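Local coordinates for protein HIAXHD3 (Humicola insolens, PDB 3ZXK) that probably hydrolyses alpha-L-arabinofuranosyl side chains from xylan as a family 43 glycoside hydrolase, and has served as a scaffold for engineering endo-xylanase activity, at residues A[239-247]-A[465-473]; A[423-434]-A[493-504]. All blocks are in the same frame, centred on the assembly; numbering follows the deposited sequence.

Interaction 1: A[239-247]-A[465-473]; sequences GPLANAGFA and ITPAFGTNT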
# COMPACT_ATOMS: atom_id res chain seq x y z
N GLY A 239 8.12 -12.50 -17.64
CA GLY A 239 8.05 -13.13 -16.31
C GLY A 239 8.16 -12.12 -15.17
O GLY A 239 8.45 -10.96 -15.38
N PRO A 240 7.94 -12.57 -13.93
CA PRO A 240 7.70 -13.96 -13.59
C PRO A 240 6.22 -14.31 -13.48
O PRO A 240 5.89 -15.42 -13.05
CB PRO A 240 8.37 -14.07 -12.22
CG PRO A 240 8.07 -12.73 -11.59
CD PRO A 240 8.26 -11.76 -12.74
N LEU A 241 5.34 -13.37 -13.81
CA LEU A 241 3.91 -13.59 -13.69
C LEU A 241 3.24 -13.15 -14.99
O LEU A 241 3.68 -12.16 -15.59
CB LEU A 241 3.38 -12.79 -12.49
CG LEU A 241 1.99 -12.94 -11.86
CD1 LEU A 241 1.78 -14.34 -11.30
CD2 LEU A 241 1.84 -11.92 -10.74
N ALA A 242 2.23 -13.89 -15.46
CA ALA A 242 1.50 -13.49 -16.67
C ALA A 242 0.47 -12.40 -16.38
O ALA A 242 -0.05 -12.29 -15.25
CB ALA A 242 0.82 -14.70 -17.31
N ASN A 243 0.13 -11.61 -17.40
CA ASN A 243 -1.00 -10.66 -17.34
C ASN A 243 -0.86 -9.65 -16.24
O ASN A 243 -1.86 -9.25 -15.65
CB ASN A 243 -2.36 -11.39 -17.24
CG ASN A 243 -2.49 -12.48 -18.26
OD1 ASN A 243 -2.83 -13.64 -17.94
ND2 ASN A 243 -2.23 -12.14 -19.49
N ALA A 244 0.38 -9.20 -16.02
CA ALA A 244 0.70 -8.31 -14.89
C ALA A 244 1.69 -7.25 -15.32
O ALA A 244 2.52 -6.77 -14.55
CB ALA A 244 1.22 -9.13 -13.71
N GLY A 245 1.59 -6.84 -16.59
CA GLY A 245 2.53 -5.88 -17.14
C GLY A 245 3.97 -6.36 -17.04
O GLY A 245 4.26 -7.57 -17.15
N PHE A 246 4.86 -5.41 -16.79
CA PHE A 246 6.28 -5.68 -16.72
C PHE A 246 6.84 -5.31 -15.38
O PHE A 246 6.42 -4.31 -14.77
CB PHE A 246 7.02 -4.82 -17.74
CG PHE A 246 6.65 -5.12 -19.14
CD1 PHE A 246 7.24 -6.20 -19.79
CD2 PHE A 246 5.69 -4.37 -19.80
CE1 PHE A 246 6.88 -6.52 -21.10
CE2 PHE A 246 5.34 -4.66 -21.12
CZ PHE A 246 5.93 -5.75 -21.76
N ALA A 247 7.79 -6.12 -14.93
CA ALA A 247 8.62 -5.81 -13.75
C ALA A 247 9.37 -4.52 -13.98
O ALA A 247 10.07 -4.37 -14.99
CB ALA A 247 9.60 -6.96 -13.49
N ILE A 465 -8.56 -11.85 -7.71
CA ILE A 465 -7.64 -10.82 -8.21
C ILE A 465 -6.57 -11.42 -9.11
O ILE A 465 -5.51 -10.81 -9.31
CB ILE A 465 -7.03 -9.91 -7.10
CG1 ILE A 465 -6.32 -10.70 -5.98
CG2 ILE A 465 -8.14 -9.03 -6.53
CD1 ILE A 465 -5.37 -9.88 -5.12
N THR A 466 -6.83 -12.60 -9.67
CA THR A 466 -5.88 -13.18 -10.63
C THR A 466 -5.57 -12.13 -11.71
O THR A 466 -6.49 -11.55 -12.26
CB THR A 466 -6.48 -14.43 -11.30
OG1 THR A 466 -6.85 -15.38 -10.29
CG2 THR A 466 -5.47 -15.08 -12.25
N PRO A 467 -4.28 -11.82 -11.97
CA PRO A 467 -3.95 -10.73 -12.88
C PRO A 467 -4.64 -10.85 -14.24
O PRO A 467 -4.76 -11.94 -14.82
CB PRO A 467 -2.42 -10.80 -12.98
CG PRO A 467 -2.02 -11.33 -11.65
CD PRO A 467 -3.07 -12.35 -11.31
N ALA A 468 -5.11 -9.71 -14.72
CA ALA A 468 -5.82 -9.67 -16.01
C ALA A 468 -5.41 -8.42 -16.77
O ALA A 468 -6.08 -8.02 -17.71
CB ALA A 468 -7.33 -9.74 -15.83
N PHE A 469 -4.28 -7.83 -16.39
CA PHE A 469 -3.86 -6.56 -16.97
C PHE A 469 -3.48 -6.78 -18.43
O PHE A 469 -2.76 -7.71 -18.78
CB PHE A 469 -2.65 -6.04 -16.19
CG PHE A 469 -2.35 -4.58 -16.40
CD1 PHE A 469 -3.33 -3.60 -16.17
CD2 PHE A 469 -1.08 -4.18 -16.75
CE1 PHE A 469 -3.03 -2.24 -16.32
CE2 PHE A 469 -0.77 -2.84 -16.90
CZ PHE A 469 -1.74 -1.87 -16.68
N GLY A 470 -4.00 -5.90 -19.29
CA GLY A 470 -3.73 -5.99 -20.73
C GLY A 470 -4.60 -7.01 -21.48
O GLY A 470 -4.48 -7.14 -22.69
N THR A 471 -5.42 -7.75 -20.75
CA THR A 471 -6.36 -8.71 -21.37
C THR A 471 -7.74 -8.09 -21.59
O THR A 471 -8.00 -6.96 -21.16
CB THR A 471 -6.53 -9.99 -20.53
OG1 THR A 471 -7.43 -9.75 -19.43
CG2 THR A 471 -5.16 -10.51 -20.03
N ASN A 472 -8.62 -8.86 -22.23
CA ASN A 472 -10.01 -8.46 -22.42
C ASN A 472 -10.92 -9.18 -21.43
O ASN A 472 -12.11 -9.32 -21.68
CB ASN A 472 -10.47 -8.75 -23.86
CG ASN A 472 -9.80 -7.86 -24.90
OD1 ASN A 472 -9.09 -6.91 -24.57
ND2 ASN A 472 -10.03 -8.18 -26.17
N THR A 473 -10.36 -9.67 -20.33
CA THR A 473 -11.16 -10.39 -19.32
C THR A 473 -11.20 -9.65 -17.99
O THR A 473 -10.14 -9.29 -17.44
CB THR A 473 -10.59 -11.79 -19.06
OG1 THR A 473 -10.59 -12.55 -20.28
CG2 THR A 473 -11.45 -12.55 -18.02
O HOH W 1 -3.24 -14.27 -15.03
O HOH W 2 0.04 -7.24 -18.93
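The one direct hydrogen bond between 239-247 and 465-473 is backbone to backbone: Phe469 N donates to Asn243 O over 2.9 Å. It is bent, 136° at the hydrogen, and the donor sits above the carbonyl plane. Two waters bridge the loops on top of that. One donates to both Asn243 OD1 and Pro467 O; the other accepts from Gly245 N and donates to Phe469 O.

The apolar contacts gather round Pro467. Its CG meets Leu241 CD2 at 4.0 Å, the two side chains crossing at about a right angle, and its CB faces Ala244 CB at 4.1 Å while resting against Asn243 O. The Phe469 ring, swung out anti to the backbone N (chi1 -163°), presents CD2 at 3.8 Å from Gly245 N, which lies at the ring edge.

Thr471 closes a type II turn from Ala468. Both its N and its OG1 donate to Ala468 O from the same face of that carbonyl, OG1 at 2.8 Å, and OG1 in turn accepts from Thr473 N in an ST turn. Its CG2 lies 3.4 Å from Asn243 ND2. A valine here would keep a methyl beside Asn243 but would probably leave Thr473 N without its acceptor and the turn with a single bond to Ala468 O.

Phe469 also touches the bound arabinofuranose, and its ring meets Tyr269. The polar links of this contact between the catalytic and C-terminal domains thus run largely through main chain and water, with Pro467 at the centre of the apolar part, and the contact sets a C-terminal-domain aromatic at the glycan pocket.

Interaction 2: A[423-434]-A[493-504]; sequences MVDDLRLNEDGW and GPAFAMTNSWRY. With XYP (beta-D-xylopyranose), chain C.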
# COMPACT_ATOMS: atom_id res chain seq x y z
N MET A 423 -27.53 -6.33 -1.57
CA MET A 423 -26.29 -6.30 -2.34
C MET A 423 -26.43 -5.14 -3.33
O MET A 423 -27.41 -5.09 -4.05
CB MET A 423 -26.05 -7.67 -3.02
CG MET A 423 -24.72 -7.78 -3.75
SD MET A 423 -24.80 -7.09 -5.43
CE MET A 423 -23.15 -7.36 -6.09
N VAL A 424 -25.46 -4.23 -3.32
CA VAL A 424 -25.43 -3.01 -4.12
C VAL A 424 -24.24 -3.05 -5.10
O VAL A 424 -23.09 -3.37 -4.72
CB VAL A 424 -25.33 -1.77 -3.20
CG1 VAL A 424 -25.00 -0.48 -3.96
CG2 VAL A 424 -26.59 -1.64 -2.34
N ASP A 425 -24.50 -2.70 -6.36
CA ASP A 425 -23.43 -2.61 -7.32
C ASP A 425 -23.51 -1.29 -8.08
O ASP A 425 -24.26 -0.40 -7.68
CB ASP A 425 -23.40 -3.85 -8.24
CG ASP A 425 -24.63 -3.98 -9.14
OD1 ASP A 425 -25.53 -3.11 -9.15
OD2 ASP A 425 -24.68 -4.99 -9.89
N ASP A 426 -22.70 -1.13 -9.12
CA ASP A 426 -22.67 0.11 -9.91
C ASP A 426 -22.34 1.36 -9.09
O ASP A 426 -22.86 2.45 -9.34
CB ASP A 426 -23.96 0.32 -10.70
CG ASP A 426 -23.82 1.37 -11.78
OD1 ASP A 426 -22.77 1.39 -12.48
OD2 ASP A 426 -24.76 2.20 -11.93
N LEU A 427 -21.43 1.20 -8.12
CA LEU A 427 -20.84 2.34 -7.42
C LEU A 427 -19.60 2.73 -8.20
O LEU A 427 -18.67 1.94 -8.31
CB LEU A 427 -20.45 1.94 -6.00
CG LEU A 427 -21.53 1.50 -5.01
CD1 LEU A 427 -20.96 0.62 -3.90
CD2 LEU A 427 -22.23 2.73 -4.45
N ARG A 428 -19.58 3.93 -8.75
CA ARG A 428 -18.49 4.29 -9.68
C ARG A 428 -18.03 5.72 -9.48
O ARG A 428 -18.85 6.64 -9.36
CB ARG A 428 -18.95 4.16 -11.15
CG ARG A 428 -19.29 2.76 -11.59
CD ARG A 428 -19.66 2.70 -13.06
NE ARG A 428 -20.90 3.40 -13.40
CZ ARG A 428 -20.97 4.53 -14.10
NH1 ARG A 428 -19.86 5.13 -14.53
NH2 ARG A 428 -22.14 5.09 -14.35
N LEU A 429 -16.71 5.91 -9.51
CA LEU A 429 -16.08 7.22 -9.68
C LEU A 429 -15.74 7.40 -11.14
O LEU A 429 -15.38 6.44 -11.80
CB LEU A 429 -14.77 7.30 -8.90
CG LEU A 429 -14.84 7.27 -7.38
CD1 LEU A 429 -13.45 7.27 -6.75
CD2 LEU A 429 -15.69 8.45 -6.88
N ASN A 430 -15.78 8.65 -11.61
CA ASN A 430 -15.33 9.00 -12.95
C ASN A 430 -13.80 9.13 -12.92
O ASN A 430 -13.29 9.91 -12.13
CB ASN A 430 -15.97 10.33 -13.31
CG ASN A 430 -15.71 10.77 -14.74
OD1 ASN A 430 -14.85 10.25 -15.46
ND2 ASN A 430 -16.46 11.76 -15.17
N GLU A 431 -13.08 8.39 -13.76
CA GLU A 431 -11.61 8.45 -13.77
C GLU A 431 -11.08 9.81 -14.18
O GLU A 431 -9.92 10.13 -13.90
CB GLU A 431 -11.03 7.41 -14.72
CG GLU A 431 -11.43 5.97 -14.43
CD GLU A 431 -10.72 5.02 -15.38
OE1 GLU A 431 -10.56 5.38 -16.58
OE2 GLU A 431 -10.31 3.94 -14.93
N ASP A 432 -11.91 10.60 -14.86
CA ASP A 432 -11.57 11.98 -15.17
C ASP A 432 -12.04 12.89 -14.05
O ASP A 432 -13.14 13.46 -14.11
CB ASP A 432 -12.19 12.42 -16.49
CG ASP A 432 -11.50 13.65 -17.08
OD1 ASP A 432 -10.77 14.34 -16.35
OD2 ASP A 432 -11.68 13.91 -18.28
N GLY A 433 -11.20 13.00 -13.03
CA GLY A 433 -11.41 13.95 -11.94
C GLY A 433 -11.85 13.32 -10.63
O GLY A 433 -11.84 14.00 -9.61
N TRP A 434 -12.28 12.06 -10.67
CA TRP A 434 -12.71 11.31 -9.46
C TRP A 434 -13.91 11.83 -8.73
O TRP A 434 -14.05 11.60 -7.49
CB TRP A 434 -11.54 11.13 -8.49
CG TRP A 434 -10.35 10.59 -9.21
CD1 TRP A 434 -9.15 11.23 -9.50
CD2 TRP A 434 -10.24 9.26 -9.83
NE1 TRP A 434 -8.32 10.39 -10.19
CE2 TRP A 434 -8.91 9.21 -10.44
CE3 TRP A 434 -11.07 8.15 -9.93
CZ2 TRP A 434 -8.44 8.06 -11.09
CZ3 TRP A 434 -10.60 7.01 -10.60
CH2 TRP A 434 -9.31 6.97 -11.17
N GLY A 493 -26.98 -11.69 -4.90
CA GLY A 493 -26.67 -10.76 -5.96
C GLY A 493 -25.92 -11.44 -7.08
O GLY A 493 -25.52 -12.60 -6.97
N PRO A 494 -25.71 -10.70 -8.19
CA PRO A 494 -24.91 -11.15 -9.34
C PRO A 494 -23.42 -11.24 -9.00
O PRO A 494 -23.00 -10.75 -7.95
CB PRO A 494 -25.19 -10.06 -10.39
CG PRO A 494 -25.49 -8.84 -9.59
CD PRO A 494 -26.17 -9.30 -8.35
N ALA A 495 -22.64 -11.87 -9.88
CA ALA A 495 -21.18 -11.81 -9.76
C ALA A 495 -20.75 -10.44 -10.26
O ALA A 495 -21.22 -9.98 -11.32
CB ALA A 495 -20.51 -12.90 -10.58
N PHE A 496 -19.89 -9.78 -9.52
CA PHE A 496 -19.53 -8.40 -9.84
C PHE A 496 -18.23 -8.36 -10.62
O PHE A 496 -17.21 -8.88 -10.15
CB PHE A 496 -19.43 -7.58 -8.55
CG PHE A 496 -18.79 -6.23 -8.72
CD1 PHE A 496 -19.50 -5.16 -9.27
CD2 PHE A 496 -17.47 -6.03 -8.33
CE1 PHE A 496 -18.90 -3.91 -9.40
CE2 PHE A 496 -16.86 -4.79 -8.49
CZ PHE A 496 -17.58 -3.74 -9.02
N ALA A 497 -18.28 -7.76 -11.82
CA ALA A 497 -17.13 -7.64 -12.69
C ALA A 497 -16.24 -6.48 -12.23
O ALA A 497 -16.70 -5.34 -12.05
CB ALA A 497 -17.58 -7.43 -14.13
N MET A 498 -14.95 -6.77 -12.11
CA MET A 498 -13.98 -5.83 -11.54
C MET A 498 -13.19 -5.12 -12.61
O MET A 498 -12.82 -5.73 -13.63
CB MET A 498 -13.04 -6.57 -10.61
CG MET A 498 -13.78 -7.32 -9.52
SD MET A 498 -12.86 -8.75 -8.94
CE MET A 498 -11.50 -7.88 -8.18
N THR A 499 -12.89 -3.83 -12.40
CA THR A 499 -12.09 -3.11 -13.40
C THR A 499 -10.60 -3.53 -13.44
O THR A 499 -10.02 -3.83 -12.40
CB THR A 499 -12.19 -1.58 -13.24
OG1 THR A 499 -11.52 -0.96 -14.34
CG2 THR A 499 -11.60 -1.13 -11.91
N ASN A 500 -10.01 -3.55 -14.65
CA ASN A 500 -8.55 -3.74 -14.82
C ASN A 500 -7.79 -2.43 -15.03
O ASN A 500 -6.57 -2.46 -15.25
CB ASN A 500 -8.23 -4.67 -15.99
CG ASN A 500 -8.69 -6.09 -15.73
OD1 ASN A 500 -8.49 -6.63 -14.63
ND2 ASN A 500 -9.33 -6.69 -16.73
N SER A 501 -8.48 -1.30 -14.96
CA SER A 501 -7.86 -0.01 -15.17
C SER A 501 -6.81 0.27 -14.09
O SER A 501 -6.99 -0.08 -12.91
CB SER A 501 -8.90 1.09 -15.10
OG SER A 501 -8.30 2.37 -15.24
N TRP A 502 -5.74 0.93 -14.50
CA TRP A 502 -4.68 1.34 -13.59
C TRP A 502 -4.85 2.72 -13.05
O TRP A 502 -4.14 3.09 -12.15
CB TRP A 502 -3.32 1.21 -14.28
CG TRP A 502 -3.15 2.04 -15.52
CD1 TRP A 502 -3.31 1.65 -16.84
CD2 TRP A 502 -2.76 3.46 -15.58
NE1 TRP A 502 -3.06 2.71 -17.70
CE2 TRP A 502 -2.73 3.82 -17.00
CE3 TRP A 502 -2.45 4.44 -14.63
CZ2 TRP A 502 -2.37 5.10 -17.43
CZ3 TRP A 502 -2.11 5.72 -15.07
CH2 TRP A 502 -2.07 6.04 -16.44
N ARG A 503 -5.80 3.51 -13.57
CA ARG A 503 -5.85 4.94 -13.23
C ARG A 503 -6.04 5.31 -11.75
O ARG A 503 -5.48 6.31 -11.30
CB ARG A 503 -6.83 5.68 -14.14
CG ARG A 503 -6.43 5.60 -15.61
CD ARG A 503 -7.11 6.63 -16.49
NE ARG A 503 -6.66 6.50 -17.88
CZ ARG A 503 -5.61 7.13 -18.41
NH1 ARG A 503 -4.88 7.96 -17.68
NH2 ARG A 503 -5.30 6.94 -19.69
N TYR A 504 -6.78 4.49 -11.01
CA TYR A 504 -6.91 4.70 -9.55
C TYR A 504 -5.65 4.29 -8.78
O TYR A 504 -5.51 4.61 -7.61
CB TYR A 504 -8.14 3.92 -9.07
CG TYR A 504 -8.55 4.15 -7.64
CD1 TYR A 504 -9.27 5.29 -7.28
CD2 TYR A 504 -8.24 3.21 -6.64
CE1 TYR A 504 -9.67 5.52 -5.98
CE2 TYR A 504 -8.65 3.42 -5.32
CZ TYR A 504 -9.35 4.57 -4.98
OH TYR A 504 -9.73 4.76 -3.66
O1 XYP C . 0.65 2.57 -21.42
C1 XYP C . 1.34 3.15 -20.31
C2 XYP C . 1.65 4.63 -20.54
C3 XYP C . 2.43 5.17 -19.34
C4 XYP C . 1.61 4.96 -18.07
C5 XYP C . 1.15 3.50 -17.94
O2 XYP C . 2.41 4.83 -21.73
O3 XYP C . 2.75 6.56 -19.49
O4 XYP C . 2.38 5.38 -16.93
O5 XYP C . 0.52 3.02 -19.14
O HOH W 3 -22.70 -6.87 -11.03
O HOH W 4 -8.99 3.00 -12.27
O HOH W 5 -8.91 3.46 -17.53
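Glu431 and Ser501 make the direct hydrogen bond between 423-434 and 493-504: Ser501 OG donates to Glu431 OE2 over 2.6 Å, on the syn side of the carboxylate. Glu431 OE1 lies at the edge of the Arg503 guanidinium, but 4.3 Å from NE, too far for a salt bridge.

Beside this, the edge of Tyr504 points at the face of Trp434, planes at 72°, with Tyr504 CD1 4.0 Å from Trp434 CZ3. Leu429 CD1 adds a contact to the tyrosine ring. At the other end Met423, bent at chi2 (-83°), lays SD 3.9 Å from Pro494 CD, and Asp425 CB meets the Phe496 ring obliquely.

A second shell fixes these groups. One water links Glu431 OE2 to Tyr504 N, another bonds Glu431 OE1 and Ser501 OG, and Ser501 OG accepts from Arg503 N in an ST turn. Beyond Arg503, Trp502 of the glycan pocket has Arg503 CG over one face and xylopyranose C5 over the other, 3.8 Å above the plane.

Asp425 forms a salt bridge with Arg441 on strand 436-448, and Tyr504 OH bonds Tyr38 OH. Strands 418-429 and 490-497 belong to different antiparallel sheets, whose facing side chains meet here.

Both interactions are partly buried and lie at similar distances from the centre of the chain, but they do different jobs. Interaction 1 joins loops of the catalytic and C-terminal domains, with no regular strand on either side; interaction 2 stays within the C-terminal domain and runs from between two sheets out to the loops beyond them. Its sheet end is mainly apolar apart from Asp425, whose charge is paired with Arg441, and its loop end mixes aromatic, carboxylate and hydroxyl groups, whereas the polar links of interaction 1 lean on backbone and water. They touch: Asn500 ND2 probably hydrogen-bonds Thr473 O at 2.8 Å, and Phe469 CZ packs 3.9 Å from Trp502 CD1, bringing two glycan-pocket aromatics together.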